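Local coordinates for condensin complex subunit 3 (Schizosaccharomyces pombe, PDB 5OQR), which acts as a regulatory subunit of the condensin complex, which is required to convert interphase chromatin into mitotic-like condensed chromosomes, at residues V208-L213 with E243-D248; F192-A197 with V228-W233; I183-S188 with P214-F219. All coordinates share one frame; numbering follows the deposited sequence.

Interaction 1. Residues V208-L213 with E243-D248; sequences VYARVL and EKAAAD
Tyr209 lays one face of its ring over the methyl group of Ala246, a CH-pi contact in which Ala246 CB lies 3.9 Å from the centroid of the Tyr209 ring and only 10° off its normal. The single bump thus presses on the middle of a flat surface. The ring reaches this place because its CG is anti to the carbonyl carbon and beside the backbone N (chi1 -50°). A second bump, Ala245 CB, stands 4.2 Å from Tyr209 CB and fills the hollow between that methylene and the methyl of Ala210, whose CB is 4.5 Å from Ala245 CB. Three small side chains therefore let the backbones come close: the segment axes approach to 8.3 Å and diverge by 56°. No hydrogen bond crosses between the two segments; they meet through apolar side chains and the CH-pi contact. With an alanine in place of Tyr209, the Ala246 methyl would probably lose its aromatic cover and a gap would open between the helices. Helix 202-212 is wedged between its neighbours: Val208 and Val212 rest on Leu180 of helix 173-182, while the Tyr209 side chain also meets Ile230 of helix 224-235 and Val242 and Met249 of helix 240-257.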
loop_
_atom_site.group_PDB
_atom_site.type_symbol
_atom_site.label_atom_id
_atom_site.label_comp_id
_atom_site.label_asym_id
_atom_site.label_seq_id
_atom_site.Cartn_x
_atom_site.Cartn_y
_atom_site.Cartn_z
ATOM N N VAL A 208 -4.549 7.403 -13.726
ATOM C CA VAL A 208 -5.784 7.815 -13.064
ATOM C C VAL A 208 -5.707 9.283 -12.671
ATOM O O VAL A 208 -6.666 10.043 -12.851
ATOM C CB VAL A 208 -6.068 6.919 -11.843
ATOM C CG1 VAL A 208 -7.453 7.212 -11.288
ATOM C CG2 VAL A 208 -5.950 5.445 -12.204
ATOM N N TYR A 209 -4.563 9.709 -12.133
ATOM C CA TYR A 209 -4.396 11.099 -11.732
ATOM C C TYR A 209 -4.047 11.999 -12.908
ATOM O O TYR A 209 -4.447 13.169 -12.928
ATOM C CB TYR A 209 -3.302 11.215 -10.669
ATOM C CG TYR A 209 -3.449 10.254 -9.513
ATOM C CD1 TYR A 209 -4.444 10.427 -8.562
ATOM C CD2 TYR A 209 -2.581 9.182 -9.365
ATOM C CE1 TYR A 209 -4.578 9.553 -7.502
ATOM C CE2 TYR A 209 -2.705 8.303 -8.309
ATOM C CZ TYR A 209 -3.704 8.493 -7.380
ATOM O OH TYR A 209 -3.832 7.618 -6.323
ATOM N N ALA A 210 -3.315 11.478 -13.894
ATOM C CA ALA A 210 -2.774 12.324 -14.951
ATOM C C ALA A 210 -3.789 12.590 -16.055
ATOM O O ALA A 210 -3.819 13.692 -16.615
ATOM C CB ALA A 210 -1.520 11.678 -15.539
ATOM N N ARG A 211 -4.622 11.610 -16.388
ATOM C CA ARG A 211 -5.508 11.723 -17.541
ATOM C C ARG A 211 -6.976 11.520 -17.208
ATOM O O ARG A 211 -7.821 12.268 -17.704
ATOM C CB ARG A 211 -5.102 10.704 -18.619
ATOM C CG ARG A 211 -3.610 10.663 -18.926
ATOM C CD ARG A 211 -3.333 10.876 -20.403
ATOM N NE ARG A 211 -3.509 12.271 -20.797
ATOM C CZ ARG A 211 -3.248 12.747 -22.011
ATOM N NH1 ARG A 211 -3.438 14.034 -22.272
ATOM N NH2 ARG A 211 -2.796 11.942 -22.964
ATOM N N VAL A 212 -7.305 10.535 -16.374
ATOM C CA VAL A 212 -8.697 10.124 -16.231
ATOM C C VAL A 212 -9.465 11.084 -15.331
ATOM O O VAL A 212 -10.614 11.433 -15.619
ATOM C CB VAL A 212 -8.770 8.679 -15.705
ATOM C CG1 VAL A 212 -10.198 8.165 -15.786
ATOM C CG2 VAL A 212 -7.832 7.771 -16.487
ATOM N N LEU A 213 -8.865 11.513 -14.228
ATOM C CA LEU A 213 -9.563 12.371 -13.280
ATOM C C LEU A 213 -9.740 13.773 -13.849
ATOM O O LEU A 213 -10.829 14.348 -13.730
ATOM C CB LEU A 213 -8.817 12.412 -11.946
ATOM C CG LEU A 213 -9.125 11.223 -11.031
ATOM C CD1 LEU A 213 -8.081 11.080 -9.944
ATOM C CD2 LEU A 213 -10.504 11.370 -10.414
ATOM N N GLU A 243 3.159 9.522 -7.452
ATOM C CA GLU A 243 3.030 10.501 -6.381
ATOM C C GLU A 243 3.121 11.920 -6.926
ATOM O O GLU A 243 2.432 12.825 -6.443
ATOM C CB GLU A 243 4.109 10.245 -5.329
ATOM C CG GLU A 243 3.903 10.993 -4.031
ATOM C CD GLU A 243 4.724 12.261 -3.963
ATOM O OE1 GLU A 243 5.967 12.160 -3.927
ATOM O OE2 GLU A 243 4.128 13.357 -3.959
ATOM N N LYS A 244 3.959 12.130 -7.944
ATOM C CA LYS A 244 4.087 13.455 -8.542
ATOM C C LYS A 244 2.837 13.829 -9.326
ATOM O O LYS A 244 2.426 14.994 -9.330
ATOM C CB LYS A 244 5.314 13.500 -9.450
ATOM C CG LYS A 244 6.139 14.763 -9.334
ATOM C CD LYS A 244 5.335 16.009 -9.638
ATOM C CE LYS A 244 6.240 17.230 -9.695
ATOM N NZ LYS A 244 5.476 18.501 -9.782
ATOM N N ALA A 245 2.224 12.857 -10.003
ATOM C CA ALA A 245 1.024 13.138 -10.782
ATOM C C ALA A 245 -0.146 13.496 -9.877
ATOM O O ALA A 245 -0.964 14.355 -10.223
ATOM C CB ALA A 245 0.674 11.935 -11.658
ATOM N N ALA A 246 -0.247 12.845 -8.717
ATOM C CA ALA A 246 -1.325 13.154 -7.786
ATOM C C ALA A 246 -1.129 14.525 -7.155
ATOM O O ALA A 246 -2.098 15.258 -6.934
ATOM C CB ALA A 246 -1.407 12.075 -6.708
ATOM N N ALA A 247 0.120 14.888 -6.860
ATOM C CA ALA A 247 0.397 16.204 -6.298
ATOM C C ALA A 247 0.134 17.311 -7.310
ATOM O O ALA A 247 -0.265 18.416 -6.928
ATOM C CB ALA A 247 1.841 16.267 -5.803
ATOM N N ASP A 248 0.347 17.036 -8.599
ATOM C CA ASP A 248 0.088 18.042 -9.625
ATOM C C ASP A 248 -1.406 18.229 -9.848
ATOM O O ASP A 248 -1.872 19.356 -10.045
ATOM C CB ASP A 248 0.785 17.653 -10.929
ATOM C CG ASP A 248 2.265 17.993 -10.927
ATOM O OD1 ASP A 248 2.834 18.182 -9.834
ATOM O OD2 ASP A 248 2.861 18.070 -12.022
#

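Interaction 2. Residues F192-A197 with V228-W233; sequences FILERA and VRILKW
With CG anti to its own carbonyl carbon and beside the backbone N (chi1 -76°, chi2 -27°), Trp233 brings the six-membered part of its indole against residues 192-197, where it meets Leu194 and Ala197. The ring takes both partners obliquely: Trp233 CZ3 is 3.8 Å from Leu194 O, and Trp233 CE3 is 4.0 Å from Ala197 CB. That carbonyl is not left to the indole, since Leu194 O also accepts a hydrogen bond from Ala197 N at 2.9 Å. Further along, branched aliphatic side chains meet, Leu194 CG lying 4.3 Å from Ile230 CG1. In this alpha-solenoid, residues 228-233 belong to the fifth HEAT repeat, and the fourth ends at Phe192, just ahead of Leu194 and Ala197; the contact joins helix 190-195 to helix 224-235 and is largely buried. From its own helix, Arg229 O lies over one face of the Trp233 ring, 3.2 Å above the plane and offset toward the rim, and Trp233 CH2 lies in plane at the edge of the Arg229 guanidinium. The polar end of the indole turns to a partner outside the chain, NE1 making a hydrogen bond to an aromatic side chain of another protein in the assembly. An aromatic ring of that protein also meets the indole nearly at right angles, and Glu195 OE2 forms a salt bridge with one of its basic side chains.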
loop_
_atom_site.group_PDB
_atom_site.type_symbol
_atom_site.label_atom_id
_atom_site.label_comp_id
_atom_site.label_asym_id
_atom_site.label_seq_id
_atom_site.Cartn_x
_atom_site.Cartn_y
_atom_site.Cartn_z
ATOM N N PHE A 192 -14.690 2.054 -10.318
ATOM C CA PHE A 192 -13.730 1.093 -10.844
ATOM C C PHE A 192 -12.447 1.762 -11.318
ATOM O O PHE A 192 -11.369 1.170 -11.197
ATOM C CB PHE A 192 -14.365 0.294 -11.981
ATOM C CG PHE A 192 -15.631 -0.409 -11.583
ATOM C CD1 PHE A 192 -15.599 -1.713 -11.122
ATOM C CD2 PHE A 192 -16.852 0.241 -11.659
ATOM C CE1 PHE A 192 -16.762 -2.359 -10.751
ATOM C CE2 PHE A 192 -18.017 -0.398 -11.290
ATOM C CZ PHE A 192 -17.973 -1.700 -10.835
ATOM N N ILE A 193 -12.531 2.984 -11.852
ATOM C CA ILE A 193 -11.316 3.677 -12.262
ATOM C C ILE A 193 -10.514 4.093 -11.037
ATOM O O ILE A 193 -9.277 4.096 -11.065
ATOM C CB ILE A 193 -11.643 4.883 -13.166
ATOM C CG1 ILE A 193 -12.263 6.032 -12.363
ATOM C CG2 ILE A 193 -12.571 4.456 -14.303
ATOM C CD1 ILE A 193 -12.508 7.288 -13.171
ATOM N N LEU A 194 -11.195 4.436 -9.942
ATOM C CA LEU A 194 -10.494 4.791 -8.714
ATOM C C LEU A 194 -9.770 3.590 -8.127
ATOM O O LEU A 194 -8.677 3.731 -7.565
ATOM C CB LEU A 194 -11.481 5.376 -7.704
ATOM C CG LEU A 194 -11.671 6.897 -7.716
ATOM C CD1 LEU A 194 -11.535 7.498 -9.112
ATOM C CD2 LEU A 194 -13.023 7.250 -7.108
ATOM N N GLU A 195 -10.356 2.398 -8.247
ATOM C CA GLU A 195 -9.654 1.197 -7.816
ATOM C C GLU A 195 -8.311 1.063 -8.520
ATOM O O GLU A 195 -7.352 0.549 -7.933
ATOM C CB GLU A 195 -10.516 -0.037 -8.075
ATOM C CG GLU A 195 -9.917 -1.329 -7.546
ATOM C CD GLU A 195 -10.776 -2.539 -7.849
ATOM O OE1 GLU A 195 -11.268 -2.649 -8.992
ATOM O OE2 GLU A 195 -10.965 -3.378 -6.942
ATOM N N ARG A 196 -8.217 1.526 -9.768
ATOM C CA ARG A 196 -6.959 1.437 -10.497
ATOM C C ARG A 196 -5.877 2.302 -9.871
ATOM O O ARG A 196 -4.691 2.072 -10.127
ATOM C CB ARG A 196 -7.153 1.842 -11.958
ATOM C CG ARG A 196 -8.337 1.197 -12.665
ATOM C CD ARG A 196 -8.621 -0.232 -12.214
ATOM N NE ARG A 196 -7.432 -1.076 -12.186
ATOM C CZ ARG A 196 -7.395 -2.290 -11.647
ATOM N NH1 ARG A 196 -8.482 -2.805 -11.090
ATOM N NH2 ARG A 196 -6.271 -2.990 -11.663
ATOM N N ALA A 197 -6.255 3.290 -9.059
ATOM C CA ALA A 197 -5.267 4.049 -8.308
ATOM C C ALA A 197 -4.403 3.155 -7.430
ATOM O O ALA A 197 -3.377 3.619 -6.924
ATOM C CB ALA A 197 -5.958 5.111 -7.453
ATOM N N VAL A 228 -10.922 12.245 -0.341
ATOM C CA VAL A 228 -9.874 11.950 0.631
ATOM C C VAL A 228 -9.175 10.645 0.281
ATOM O O VAL A 228 -7.949 10.531 0.398
ATOM C CB VAL A 228 -10.467 11.917 2.051
ATOM C CG1 VAL A 228 -9.419 11.492 3.073
ATOM C CG2 VAL A 228 -11.031 13.276 2.412
ATOM N N ARG A 229 -9.935 9.639 -0.149
ATOM C CA ARG A 229 -9.329 8.359 -0.494
ATOM C C ARG A 229 -8.380 8.510 -1.674
ATOM O O ARG A 229 -7.332 7.856 -1.729
ATOM C CB ARG A 229 -10.420 7.332 -0.794
ATOM C CG ARG A 229 -9.959 5.890 -0.649
ATOM C CD ARG A 229 -11.118 4.939 -0.377
ATOM N NE ARG A 229 -12.004 4.788 -1.534
ATOM C CZ ARG A 229 -13.253 5.242 -1.618
ATOM N NH1 ARG A 229 -13.819 5.890 -0.609
ATOM N NH2 ARG A 229 -13.952 5.035 -2.728
ATOM N N ILE A 230 -8.723 9.383 -2.623
ATOM C CA ILE A 230 -7.833 9.664 -3.748
ATOM C C ILE A 230 -6.499 10.198 -3.242
ATOM O O ILE A 230 -5.434 9.634 -3.516
ATOM C CB ILE A 230 -8.496 10.652 -4.724
ATOM C CG1 ILE A 230 -9.700 9.998 -5.400
ATOM C CG2 ILE A 230 -7.496 11.130 -5.778
ATOM C CD1 ILE A 230 -10.557 10.957 -6.184
ATOM N N LEU A 231 -6.542 11.308 -2.502
ATOM C CA LEU A 231 -5.311 11.955 -2.063
ATOM C C LEU A 231 -4.500 11.044 -1.153
ATOM O O LEU A 231 -3.267 11.024 -1.223
ATOM C CB LEU A 231 -5.639 13.269 -1.356
ATOM C CG LEU A 231 -6.461 14.270 -2.167
ATOM C CD1 LEU A 231 -6.777 15.491 -1.321
ATOM C CD2 LEU A 231 -5.731 14.671 -3.438
ATOM N N LYS A 232 -5.173 10.280 -0.293
ATOM C CA LYS A 232 -4.461 9.364 0.590
ATOM C C LYS A 232 -3.616 8.385 -0.213
ATOM O O LYS A 232 -2.446 8.147 0.107
ATOM C CB LYS A 232 -5.454 8.615 1.478
ATOM C CG LYS A 232 -4.797 7.804 2.586
ATOM C CD LYS A 232 -5.789 6.894 3.289
ATOM C CE LYS A 232 -6.204 5.728 2.404
ATOM N NZ LYS A 232 -7.085 4.766 3.117
ATOM N N TRP A 233 -4.193 7.808 -1.267
ATOM C CA TRP A 233 -3.449 6.869 -2.099
ATOM C C TRP A 233 -2.399 7.587 -2.937
ATOM O O TRP A 233 -1.235 7.176 -2.978
ATOM C CB TRP A 233 -4.414 6.097 -2.999
ATOM C CG TRP A 233 -5.179 5.017 -2.300
ATOM C CD1 TRP A 233 -4.791 4.320 -1.194
ATOM C CD2 TRP A 233 -6.468 4.509 -2.662
ATOM N NE1 TRP A 233 -5.755 3.408 -0.848
ATOM C CE2 TRP A 233 -6.796 3.504 -1.732
ATOM C CE3 TRP A 233 -7.375 4.805 -3.683
ATOM C CZ2 TRP A 233 -7.993 2.795 -1.792
ATOM C CZ3 TRP A 233 -8.562 4.100 -3.741
ATOM C CH2 TRP A 233 -8.861 3.107 -2.802
#

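Interaction 3. Residues I183-S188 with P214-F219; sequences IEVSNS and PKIGDF
On either side in sequence of Val185, the residue that meets Lys215 and Ile216, the backbone grips one hydroxyl: Thr189 OG1 is hydrogen-bonded to Glu184 O and to Ser186 N. The two segments are loops of a HEAT-repeat solenoid: residues 183-188 join helix 173-182 to helix 190-195, while residues 214-219 lie between helix 202-212 and helix 224-235. Here the fit rests on the fork of Val185. One prong, CG1, is set anti to the backbone N (chi1 176°) and meets the inner part of the Ile216 chain, with Val185 CG1 3.4 Å from Ile216 CG1 and 3.8 Å from Ile216 CD1. The two side chains cross at a slant, with CG1 of Val185 against the longer arm of Ile216. The other prong faces the lysine, Val185 CG2 lying 3.6 Å from Lys215 CE. Bends at chi2 (141°) and chi3 (63°) carry the lysine's aliphatic part to that methyl. Around this apolar patch, the loops are tied into the helices: Glu184 OE1 forms a salt bridge with Arg160 NE, Ile183 packs on Leu163 and Leu164 of helix 158-169, and the Phe219 ring stacks on Trp254. No hydrogen bond joins the two loops; even the lysine's charged tip stays short of one, Lys215 NZ standing 4.1 Å from Ile183 O.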
loop_
_atom_site.group_PDB
_atom_site.type_symbol
_atom_site.label_atom_id
_atom_site.label_comp_id
_atom_site.label_asym_id
_atom_site.label_seq_id
_atom_site.Cartn_x
_atom_site.Cartn_y
_atom_site.Cartn_z
ATOM N N ILE A 183 -12.787 4.466 -21.407
ATOM C CA ILE A 183 -14.111 4.187 -20.863
ATOM C C ILE A 183 -14.794 5.490 -20.458
ATOM O O ILE A 183 -14.151 6.507 -20.171
ATOM C CB ILE A 183 -14.013 3.213 -19.678
ATOM C CG1 ILE A 183 -15.407 2.855 -19.164
ATOM C CG2 ILE A 183 -13.173 3.815 -18.555
ATOM C CD1 ILE A 183 -15.448 1.570 -18.373
ATOM N N GLU A 184 -16.125 5.458 -20.439
ATOM C CA GLU A 184 -16.891 6.631 -20.049
ATOM C C GLU A 184 -16.707 6.907 -18.562
ATOM O O GLU A 184 -16.512 5.994 -17.755
ATOM C CB GLU A 184 -18.378 6.448 -20.372
ATOM C CG GLU A 184 -19.217 5.801 -19.266
ATOM C CD GLU A 184 -20.691 5.741 -19.611
ATOM O OE1 GLU A 184 -21.163 4.667 -20.048
ATOM O OE2 GLU A 184 -21.375 6.777 -19.456
ATOM N N VAL A 185 -16.776 8.184 -18.204
ATOM C CA VAL A 185 -16.582 8.629 -16.831
ATOM C C VAL A 185 -17.948 8.985 -16.259
ATOM O O VAL A 185 -18.573 9.964 -16.679
ATOM C CB VAL A 185 -15.617 9.819 -16.758
ATOM C CG1 VAL A 185 -15.498 10.332 -15.335
ATOM C CG2 VAL A 185 -14.250 9.420 -17.291
ATOM N N SER A 186 -18.412 8.189 -15.299
ATOM C CA SER A 186 -19.682 8.448 -14.639
ATOM C C SER A 186 -19.709 7.690 -13.321
ATOM O O SER A 186 -18.909 6.780 -13.091
ATOM C CB SER A 186 -20.866 8.045 -15.521
ATOM O OG SER A 186 -22.094 8.283 -14.856
ATOM N N ASN A 187 -20.655 8.076 -12.460
ATOM C CA ASN A 187 -20.751 7.473 -11.134
ATOM C C ASN A 187 -20.830 5.956 -11.207
ATOM O O ASN A 187 -20.420 5.266 -10.267
ATOM C CB ASN A 187 -21.974 8.019 -10.395
ATOM C CG ASN A 187 -23.271 7.428 -10.904
ATOM O OD1 ASN A 187 -23.415 7.149 -12.095
ATOM N ND2 ASN A 187 -24.222 7.223 -10.001
ATOM N N SER A 188 -21.368 5.416 -12.301
ATOM C CA SER A 188 -21.401 3.967 -12.469
ATOM C C SER A 188 -20.005 3.420 -12.734
ATOM O O SER A 188 -19.600 2.408 -12.151
ATOM C CB SER A 188 -22.348 3.598 -13.610
ATOM O OG SER A 188 -21.966 4.245 -14.813
ATOM N N PRO A 214 -8.709 14.368 -14.453
ATOM C CA PRO A 214 -8.916 15.657 -15.132
ATOM C C PRO A 214 -10.145 15.690 -16.023
ATOM O O PRO A 214 -10.775 16.747 -16.154
ATOM C CB PRO A 214 -7.630 15.827 -15.948
ATOM C CG PRO A 214 -6.602 14.962 -15.275
ATOM C CD PRO A 214 -7.278 14.077 -14.269
ATOM N N LYS A 215 -10.506 14.565 -16.646
ATOM C CA LYS A 215 -11.711 14.532 -17.469
ATOM C C LYS A 215 -12.939 14.941 -16.669
ATOM O O LYS A 215 -13.871 15.534 -17.223
ATOM C CB LYS A 215 -11.897 13.139 -18.073
ATOM C CG LYS A 215 -11.202 12.963 -19.417
ATOM C CD LYS A 215 -10.569 11.588 -19.569
ATOM C CE LYS A 215 -11.603 10.476 -19.540
ATOM N NZ LYS A 215 -11.008 9.159 -19.907
ATOM N N ILE A 216 -12.961 14.639 -15.373
ATOM C CA ILE A 216 -14.008 15.154 -14.499
ATOM C C ILE A 216 -13.741 16.634 -14.262
ATOM O O ILE A 216 -12.691 17.012 -13.733
ATOM C CB ILE A 216 -14.055 14.374 -13.179
ATOM C CG1 ILE A 216 -14.276 12.885 -13.448
ATOM C CG2 ILE A 216 -15.174 14.893 -12.295
ATOM C CD1 ILE A 216 -13.727 11.991 -12.376
ATOM N N GLY A 217 -14.692 17.478 -14.662
ATOM C CA GLY A 217 -14.454 18.913 -14.629
ATOM C C GLY A 217 -14.057 19.410 -13.253
ATOM O O GLY A 217 -13.083 20.152 -13.103
ATOM N N ASP A 218 -14.800 19.001 -12.228
ATOM C CA ASP A 218 -14.637 19.533 -10.885
ATOM C C ASP A 218 -14.467 18.396 -9.890
ATOM O O ASP A 218 -15.132 17.361 -9.997
ATOM C CB ASP A 218 -15.840 20.393 -10.492
ATOM C CG ASP A 218 -15.562 21.269 -9.295
ATOM O OD1 ASP A 218 -14.680 20.907 -8.489
ATOM O OD2 ASP A 218 -16.225 22.318 -9.160
ATOM N N PHE A 219 -13.576 18.595 -8.918
ATOM C CA PHE A 219 -13.363 17.585 -7.888
ATOM C C PHE A 219 -14.511 17.534 -6.891
ATOM O O PHE A 219 -14.642 16.542 -6.168
ATOM C CB PHE A 219 -12.040 17.845 -7.159
ATOM C CG PHE A 219 -12.111 18.947 -6.137
ATOM C CD1 PHE A 219 -12.003 18.662 -4.788
ATOM C CD2 PHE A 219 -12.283 20.264 -6.523
ATOM C CE1 PHE A 219 -12.065 19.669 -3.845
ATOM C CE2 PHE A 219 -12.348 21.273 -5.585
ATOM C CZ PHE A 219 -12.239 20.977 -4.246
#

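Overall arrangement
The three contacts interleave along four consecutive helices and the loops beside them, their segments alternating along the chain. Tyr209 joins interactions 1 and 2: its OH lies 3.5 Å from Ala197 CB and 3.7 Å from Trp233 C, and the centres of the two contacts are about 10 Å apart. Nearby, Val212 CG1 packs 3.6 Å from Ile193 CD1. Interaction 3, centred about 14 Å from interaction 1 and 13 Å from interaction 2, adjoins interaction 1 where Tyr209 O approaches Pro214 CD at 3.3 Å. The other protein of the assembly reaches interaction 2 but touches neither segment of interaction 1 nor of interaction 3.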